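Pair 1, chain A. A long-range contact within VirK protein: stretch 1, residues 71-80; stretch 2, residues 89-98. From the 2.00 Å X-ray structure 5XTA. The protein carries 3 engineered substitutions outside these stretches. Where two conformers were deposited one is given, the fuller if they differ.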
# COMPACT_ATOMS: atom_id res chain seq x y z
N GLY A 71 20.35 -2.96 -11.15
CA GLY A 71 20.84 -1.70 -10.62
C GLY A 71 20.14 -0.49 -11.19
O GLY A 71 20.36 0.62 -10.70
N THR A 72 19.31 -0.69 -12.21
CA THR A 72 18.54 0.40 -12.78
C THR A 72 17.12 0.47 -12.19
O THR A 72 16.48 -0.57 -12.01
CB THR A 72 18.44 0.25 -14.29
OG1 THR A 72 19.77 0.27 -14.82
CG2 THR A 72 17.62 1.40 -14.91
N PRO A 73 16.61 1.69 -11.93
CA PRO A 73 15.23 1.75 -11.41
C PRO A 73 14.17 1.24 -12.41
O PRO A 73 14.07 1.74 -13.55
CB PRO A 73 15.05 3.22 -11.08
CG PRO A 73 16.43 3.70 -10.82
CD PRO A 73 17.22 3.02 -11.90
N MSE A 74 13.43 0.20 -12.00
CA MSE A 74 12.46 -0.47 -12.86
C MSE A 74 11.21 -0.79 -12.10
O MSE A 74 11.21 -0.87 -10.87
CB MSE A 74 13.05 -1.78 -13.35
CG MSE A 74 14.02 -1.55 -14.49
SE MSE A 74 14.77 -3.32 -14.86
CE MSE A 74 15.83 -3.38 -13.20
N PHE A 75 10.12 -0.98 -12.83
CA PHE A 75 8.88 -1.55 -12.22
C PHE A 75 8.71 -2.91 -12.85
O PHE A 75 8.77 -3.03 -14.07
CB PHE A 75 7.65 -0.74 -12.51
CG PHE A 75 7.62 0.60 -11.83
CD1 PHE A 75 7.49 0.69 -10.45
CD2 PHE A 75 7.65 1.76 -12.58
CE1 PHE A 75 7.44 1.93 -9.83
CE2 PHE A 75 7.60 3.00 -11.97
CZ PHE A 75 7.49 3.08 -10.59
N ASP A 76 8.50 -3.92 -12.00
CA ASP A 76 8.02 -5.21 -12.43
C ASP A 76 6.54 -5.17 -12.21
O ASP A 76 6.08 -5.27 -11.07
CB ASP A 76 8.63 -6.34 -11.60
CG ASP A 76 10.04 -6.64 -11.97
OD1 ASP A 76 10.58 -6.07 -12.96
OD2 ASP A 76 10.61 -7.47 -11.25
N TYR A 77 5.80 -5.04 -13.29
CA TYR A 77 4.37 -5.08 -13.26
C TYR A 77 3.86 -6.51 -13.52
O TYR A 77 4.07 -7.08 -14.62
CB TYR A 77 3.81 -4.13 -14.31
CG TYR A 77 2.33 -4.21 -14.49
CD1 TYR A 77 1.47 -3.65 -13.55
CD2 TYR A 77 1.76 -4.85 -15.58
CE1 TYR A 77 0.09 -3.69 -13.72
CE2 TYR A 77 0.38 -4.92 -15.74
CZ TYR A 77 -0.45 -4.34 -14.81
OH TYR A 77 -1.80 -4.40 -14.94
N SER A 78 3.17 -7.07 -12.54
CA SER A 78 2.61 -8.39 -12.62
C SER A 78 1.10 -8.32 -12.69
O SER A 78 0.48 -7.69 -11.86
CB SER A 78 3.04 -9.19 -11.42
OG SER A 78 4.43 -9.36 -11.46
N LYS A 79 0.54 -8.98 -13.71
CA LYS A 79 -0.89 -9.15 -13.90
C LYS A 79 -1.29 -10.61 -13.59
O LYS A 79 -0.74 -11.54 -14.15
CB LYS A 79 -1.21 -8.75 -15.34
CG LYS A 79 -2.64 -9.00 -15.81
CD LYS A 79 -3.60 -8.06 -15.14
CE LYS A 79 -5.00 -8.30 -15.70
NZ LYS A 79 -6.00 -7.57 -14.90
N PHE A 80 -2.18 -10.78 -12.63
CA PHE A 80 -2.59 -12.09 -12.12
C PHE A 80 -3.97 -12.36 -12.67
O PHE A 80 -4.83 -11.48 -12.62
CB PHE A 80 -2.69 -12.07 -10.59
CG PHE A 80 -1.40 -11.78 -9.90
CD1 PHE A 80 -0.57 -12.81 -9.52
CD2 PHE A 80 -1.00 -10.48 -9.63
CE1 PHE A 80 0.63 -12.56 -8.88
CE2 PHE A 80 0.19 -10.22 -8.98
CZ PHE A 80 1.01 -11.27 -8.61
N SER A 89 -2.52 -17.61 -14.46
CA SER A 89 -1.32 -17.08 -15.10
C SER A 89 -0.86 -15.79 -14.45
O SER A 89 -1.66 -15.04 -13.86
CB SER A 89 -1.56 -16.86 -16.58
OG SER A 89 -2.42 -15.77 -16.81
N ILE A 90 0.46 -15.57 -14.52
CA ILE A 90 1.06 -14.33 -14.07
C ILE A 90 1.89 -13.85 -15.21
O ILE A 90 2.79 -14.54 -15.67
CB ILE A 90 1.96 -14.47 -12.83
CG1 ILE A 90 1.22 -15.19 -11.70
CG2 ILE A 90 2.46 -13.09 -12.39
CD1 ILE A 90 1.29 -16.69 -11.75
N LYS A 91 1.56 -12.67 -15.68
CA LYS A 91 2.34 -12.03 -16.68
C LYS A 91 3.06 -10.81 -16.10
O LYS A 91 2.43 -9.91 -15.57
CB LYS A 91 1.47 -11.68 -17.87
CG LYS A 91 2.34 -11.05 -18.96
CD LYS A 91 1.77 -11.13 -20.35
CE LYS A 91 2.81 -10.68 -21.37
NZ LYS A 91 2.19 -9.95 -22.49
N THR A 92 4.38 -10.84 -16.14
CA THR A 92 5.19 -9.76 -15.61
C THR A 92 5.80 -8.97 -16.74
O THR A 92 6.42 -9.53 -17.63
CB THR A 92 6.29 -10.32 -14.70
OG1 THR A 92 5.65 -11.04 -13.65
CG2 THR A 92 7.17 -9.15 -14.10
N THR A 93 5.58 -7.66 -16.73
CA THR A 93 6.09 -6.75 -17.72
C THR A 93 7.08 -5.83 -17.04
O THR A 93 6.78 -5.19 -16.01
CB THR A 93 4.93 -5.96 -18.37
OG1 THR A 93 4.06 -6.89 -19.04
CG2 THR A 93 5.44 -4.95 -19.37
N VAL A 94 8.29 -5.76 -17.60
CA VAL A 94 9.33 -4.99 -16.95
C VAL A 94 9.42 -3.64 -17.64
O VAL A 94 9.58 -3.57 -18.87
CB VAL A 94 10.66 -5.73 -16.96
CG1 VAL A 94 11.70 -4.95 -16.20
CG2 VAL A 94 10.52 -7.12 -16.35
N LEU A 95 9.35 -2.57 -16.84
CA LEU A 95 9.30 -1.19 -17.31
C LEU A 95 10.38 -0.32 -16.67
O LEU A 95 10.64 -0.43 -15.49
CB LEU A 95 7.94 -0.60 -16.96
CG LEU A 95 6.73 -1.39 -17.47
CD1 LEU A 95 5.52 -1.01 -16.64
CD2 LEU A 95 6.47 -1.14 -18.94
N ASN A 96 11.03 0.52 -17.47
CA ASN A 96 11.95 1.53 -16.95
C ASN A 96 11.12 2.49 -16.09
O ASN A 96 10.10 3.01 -16.54
CB ASN A 96 12.64 2.25 -18.10
CG ASN A 96 13.63 3.27 -17.63
OD1 ASN A 96 13.26 4.26 -17.00
ND2 ASN A 96 14.88 3.03 -17.88
N ALA A 97 11.53 2.70 -14.85
CA ALA A 97 10.71 3.46 -13.90
C ALA A 97 10.65 4.93 -14.29
O ALA A 97 9.66 5.59 -14.06
CB ALA A 97 11.25 3.32 -12.50
N SER A 98 11.73 5.42 -14.88
CA SER A 98 11.81 6.82 -15.29
C SER A 98 10.99 7.08 -16.55
O SER A 98 10.17 8.00 -16.59
CB SER A 98 13.28 7.22 -15.51
OG SER A 98 13.37 8.62 -15.63
O HOH W 1 -2.00 -13.06 -16.20

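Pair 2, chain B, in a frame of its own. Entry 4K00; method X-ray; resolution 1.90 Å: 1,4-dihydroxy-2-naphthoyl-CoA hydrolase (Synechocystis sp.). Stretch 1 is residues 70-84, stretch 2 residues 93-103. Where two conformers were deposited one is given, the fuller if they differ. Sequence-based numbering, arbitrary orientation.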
# COMPACT_ATOMS: atom_id res chain seq x y z
N ALA B 70 8.85 -2.43 -19.66
CA ALA B 70 9.77 -3.44 -19.16
C ALA B 70 9.73 -3.46 -17.63
O ALA B 70 9.45 -2.43 -17.01
CB ALA B 70 11.18 -3.13 -19.64
N PRO B 71 10.00 -4.63 -17.02
CA PRO B 71 9.84 -4.78 -15.57
C PRO B 71 11.04 -4.28 -14.79
O PRO B 71 12.12 -4.08 -15.36
CB PRO B 71 9.70 -6.30 -15.40
CG PRO B 71 10.49 -6.87 -16.54
CD PRO B 71 10.33 -5.90 -17.69
N ALA B 72 10.84 -4.04 -13.50
CA ALA B 72 11.93 -3.83 -12.57
C ALA B 72 11.84 -4.83 -11.42
O ALA B 72 10.83 -5.49 -11.23
CB ALA B 72 11.91 -2.40 -12.04
N HIS B 73 12.93 -4.94 -10.66
CA HIS B 73 13.04 -5.93 -9.60
C HIS B 73 13.49 -5.26 -8.31
O HIS B 73 14.01 -4.14 -8.32
CB HIS B 73 14.03 -7.04 -9.98
CG HIS B 73 13.68 -7.73 -11.26
ND1 HIS B 73 14.06 -7.25 -12.49
CD2 HIS B 73 13.01 -8.89 -11.49
CE1 HIS B 73 13.62 -8.07 -13.43
NE2 HIS B 73 12.98 -9.07 -12.85
N CYS B 74 13.29 -5.97 -7.20
CA CYS B 74 13.73 -5.55 -5.87
C CYS B 74 15.19 -5.16 -5.86
O CYS B 74 16.05 -5.90 -6.33
CB CYS B 74 13.52 -6.71 -4.89
SG CYS B 74 13.73 -6.26 -3.17
N GLY B 75 15.48 -3.99 -5.30
CA GLY B 75 16.85 -3.54 -5.21
C GLY B 75 17.28 -2.65 -6.36
O GLY B 75 18.32 -2.01 -6.27
N ASP B 76 16.51 -2.59 -7.44
CA ASP B 76 16.87 -1.73 -8.57
C ASP B 76 16.85 -0.28 -8.11
O ASP B 76 16.06 0.11 -7.25
CB ASP B 76 15.89 -1.91 -9.74
CG ASP B 76 16.07 -3.22 -10.48
OD1 ASP B 76 17.03 -3.96 -10.17
OD2 ASP B 76 15.25 -3.50 -11.38
N ARG B 77 17.71 0.53 -8.72
CA ARG B 77 17.66 1.96 -8.51
C ARG B 77 17.11 2.63 -9.77
O ARG B 77 17.65 2.45 -10.87
CB ARG B 77 19.04 2.50 -8.19
CG ARG B 77 19.03 3.93 -7.68
CD ARG B 77 20.37 4.31 -7.06
NE ARG B 77 21.48 4.08 -7.98
CZ ARG B 77 21.86 4.94 -8.92
NH1 ARG B 77 21.22 6.10 -9.06
NH2 ARG B 77 22.88 4.65 -9.72
N LEU B 78 16.03 3.37 -9.60
CA LEU B 78 15.27 3.92 -10.73
C LEU B 78 15.35 5.44 -10.71
O LEU B 78 15.58 6.05 -9.66
CB LEU B 78 13.81 3.49 -10.66
CG LEU B 78 13.54 2.00 -10.47
CD1 LEU B 78 12.04 1.76 -10.51
CD2 LEU B 78 14.24 1.16 -11.53
N LEU B 79 15.18 6.05 -11.87
CA LEU B 79 14.97 7.49 -11.98
C LEU B 79 13.56 7.74 -12.50
O LEU B 79 13.12 7.11 -13.46
CB LEU B 79 15.99 8.10 -12.94
CG LEU B 79 17.46 7.89 -12.57
CD1 LEU B 79 18.38 8.42 -13.66
CD2 LEU B 79 17.76 8.55 -11.24
N VAL B 80 12.85 8.65 -11.85
CA VAL B 80 11.58 9.14 -12.36
C VAL B 80 11.76 10.58 -12.80
O VAL B 80 12.00 11.46 -11.97
CB VAL B 80 10.47 9.13 -11.31
CG1 VAL B 80 9.14 9.53 -11.96
CG2 VAL B 80 10.37 7.76 -10.65
N ASN B 81 11.68 10.80 -14.11
CA ASN B 81 11.85 12.13 -14.65
C ASN B 81 10.52 12.75 -14.94
O ASN B 81 9.69 12.17 -15.63
CB ASN B 81 12.69 12.09 -15.93
CG ASN B 81 14.17 12.12 -15.63
OD1 ASN B 81 14.71 13.15 -15.20
ND2 ASN B 81 14.84 11.01 -15.83
N LEU B 82 10.34 13.94 -14.40
CA LEU B 82 9.04 14.59 -14.32
C LEU B 82 9.14 15.91 -15.07
O LEU B 82 10.09 16.67 -14.89
CB LEU B 82 8.65 14.81 -12.86
CG LEU B 82 7.60 15.89 -12.57
CD1 LEU B 82 6.23 15.44 -13.05
CD2 LEU B 82 7.55 16.20 -11.08
N THR B 83 8.14 16.17 -15.91
CA THR B 83 7.87 17.50 -16.43
C THR B 83 6.46 17.97 -16.06
O THR B 83 5.50 17.20 -16.18
CB THR B 83 8.02 17.52 -17.95
OG1 THR B 83 9.35 17.15 -18.29
CG2 THR B 83 7.72 18.90 -18.50
N ILE B 84 6.34 19.22 -15.60
CA ILE B 84 5.03 19.78 -15.23
C ILE B 84 4.66 20.96 -16.11
O ILE B 84 5.49 21.84 -16.38
CB ILE B 84 4.98 20.27 -13.76
CG1 ILE B 84 5.69 19.31 -12.82
CG2 ILE B 84 3.53 20.47 -13.32
CD1 ILE B 84 7.14 19.70 -12.56
N CYS B 93 -0.54 19.40 -15.52
CA CYS B 93 -0.31 18.06 -16.04
C CYS B 93 1.14 17.64 -15.83
O CYS B 93 2.05 18.32 -16.31
CB CYS B 93 -0.62 18.01 -17.53
SG CYS B 93 -2.30 18.52 -17.94
N CYS B 94 1.33 16.52 -15.14
CA CYS B 94 2.64 15.94 -14.92
C CYS B 94 2.90 14.80 -15.90
O CYS B 94 2.05 13.93 -16.09
CB CYS B 94 2.73 15.39 -13.50
SG CYS B 94 2.58 16.63 -12.19
N ASP B 95 4.08 14.82 -16.52
CA ASP B 95 4.53 13.78 -17.46
C ASP B 95 5.75 13.11 -16.89
O ASP B 95 6.69 13.79 -16.48
CB ASP B 95 4.94 14.40 -18.79
CG ASP B 95 3.81 14.48 -19.76
OD1 ASP B 95 3.47 13.44 -20.37
OD2 ASP B 95 3.27 15.59 -19.93
N TYR B 96 5.74 11.78 -16.87
CA TYR B 96 6.78 11.03 -16.18
C TYR B 96 7.40 10.03 -17.13
O TYR B 96 6.70 9.40 -17.92
CB TYR B 96 6.22 10.25 -14.98
CG TYR B 96 5.33 11.01 -14.03
CD1 TYR B 96 3.96 11.17 -14.27
CD2 TYR B 96 5.84 11.54 -12.85
CE1 TYR B 96 3.15 11.84 -13.38
CE2 TYR B 96 5.03 12.20 -11.94
CZ TYR B 96 3.68 12.35 -12.21
OH TYR B 96 2.88 13.01 -11.31
N GLU B 97 8.71 9.86 -17.03
CA GLU B 97 9.37 8.66 -17.55
C GLU B 97 10.12 7.98 -16.44
O GLU B 97 10.83 8.65 -15.68
CB GLU B 97 10.38 9.02 -18.64
CG GLU B 97 9.80 9.69 -19.87
CD GLU B 97 10.75 9.63 -21.05
OE1 GLU B 97 11.96 9.82 -20.85
OE2 GLU B 97 10.28 9.38 -22.17
N ILE B 98 9.97 6.66 -16.35
CA ILE B 98 10.68 5.87 -15.34
C ILE B 98 11.71 4.99 -16.01
O ILE B 98 11.40 4.23 -16.94
CB ILE B 98 9.72 4.98 -14.51
CG1 ILE B 98 8.59 5.83 -13.93
CG2 ILE B 98 10.48 4.28 -13.38
CD1 ILE B 98 7.51 5.02 -13.22
N SER B 99 12.95 5.10 -15.55
CA SER B 99 14.05 4.38 -16.17
C SER B 99 14.95 3.76 -15.11
O SER B 99 14.95 4.20 -13.95
CB SER B 99 14.86 5.33 -17.05
OG SER B 99 15.33 6.43 -16.28
N GLN B 100 15.72 2.75 -15.51
CA GLN B 100 16.84 2.27 -14.70
C GLN B 100 17.94 3.32 -14.64
O GLN B 100 18.31 3.91 -15.66
CB GLN B 100 17.40 0.98 -15.29
CG GLN B 100 16.43 -0.19 -15.27
CD GLN B 100 16.34 -0.83 -13.89
OE1 GLN B 100 17.04 -0.45 -12.97
NE2 GLN B 100 15.45 -1.79 -13.75
N ALA B 101 18.47 3.57 -13.45
CA ALA B 101 19.41 4.65 -13.26
C ALA B 101 20.67 4.38 -14.07
O ALA B 101 21.24 5.28 -14.67
CB ALA B 101 19.75 4.83 -11.79
N GLU B 102 21.11 3.12 -14.10
CA GLU B 102 22.44 2.80 -14.62
C GLU B 102 22.41 2.58 -16.13
O GLU B 102 23.23 3.13 -16.86
CB GLU B 102 22.98 1.54 -13.94
CG GLU B 102 22.99 1.63 -12.42
CD GLU B 102 24.18 2.40 -11.88
OE1 GLU B 102 25.21 2.50 -12.59
OE2 GLU B 102 24.09 2.92 -10.74
N SER B 103 21.45 1.78 -16.59
CA SER B 103 21.36 1.43 -18.00
C SER B 103 20.53 2.43 -18.81
O SER B 103 20.61 2.45 -20.03
CB SER B 103 20.75 0.04 -18.15
OG SER B 103 19.37 0.07 -17.82
O HOH W 2 14.69 -3.50 -15.79
O HOH W 3 20.01 1.13 -12.31
O HOH W 4 13.56 8.44 -16.65
O HOH W 5 8.94 13.69 -18.17

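Where do the two pairs differ most sharply? They part at the end where stretch 1 enters its strand. In pair 2 this end is tied by polar side chains: Gln100(B) NE2 donates a hydrogen bond to Asp76(B) OD2 at 2.9 Å, and a salt bridge joins Arg77(B) NH2 to Glu102(B) OE2 at a very short 2.3 Å. At the matching positions pair 1 has Thr72(A) near Asn96(A), with CG2 of the first 4.4 Å from ND2 of the second, and Pro73(A), whose ring cannot reach out as an arginine does. Proline packs instead on Ala97(A), CB to CB at 4.1 Å. Ala101(B), the counterpart of that alanine, lies under one face of the Arg77(B) guanidinium.

What backbone do they share? Each is an antiparallel pair of strands, and 14 central residues superpose with an RMSD of 0.5 Å. Phe75(A), Tyr77(A) and Lys79(A) match Leu79(B), Asn81(B) and Thr83(B); each forms two backbone hydrogen bonds with its partner on stretch 2. One further bond extends the ladder: Ala97(A) N to Pro73(A) O at 3.0 Å, matched by Ala101(B) N to Arg77(B) O at 2.9 Å. Because these bonds involve main-chain atoms, the ladder accommodates very different side chains.

How is the face carrying Asp76(A), Ser78(A) and Phe80(A) filled? In pair 1 it is mixed. Ser78(A) OG and Thr92(A) OG1 share a hydrogen bond at 3.0 Å, while the Phe80(A) ring places one face over Ile90(A) CG2. Pair 2 puts Leu82(B) and Tyr96(B) where the two hydroxyls meet, and packing replaces the bond: Leu82(B) CD1 lies 3.6 Å from Tyr96(B) CE2 and 3.5 Å from Cys94(B) CB. Beside them, Val80(B) takes the place of Asp76(A) and brings CG1 to 4.0 Å from Tyr96(B) CD2.

What happens on the other face? Here the balance shifts. Phe75(A) reaches along the sheet to Ala97(A), CE2 to CB at 3.7 Å, and Tyr77(A) CB approaches Leu95(A) CD1 at 4.3 Å. Leu79(B) keeps the alanine contact with a smaller side chain, its CG 3.9 Å from Ala101(B) CB. Asn81(B) and Ser99(B), at the positions of Tyr77(A) and Leu95(A), are instead linked through water 4, which is hydrogen-bonded to Asn81(B) ND2 at 3.0 Å and Ser99(B) OG at 2.7 Å. Thus a water bridges two polar groups where pair 1 has an apolar contact.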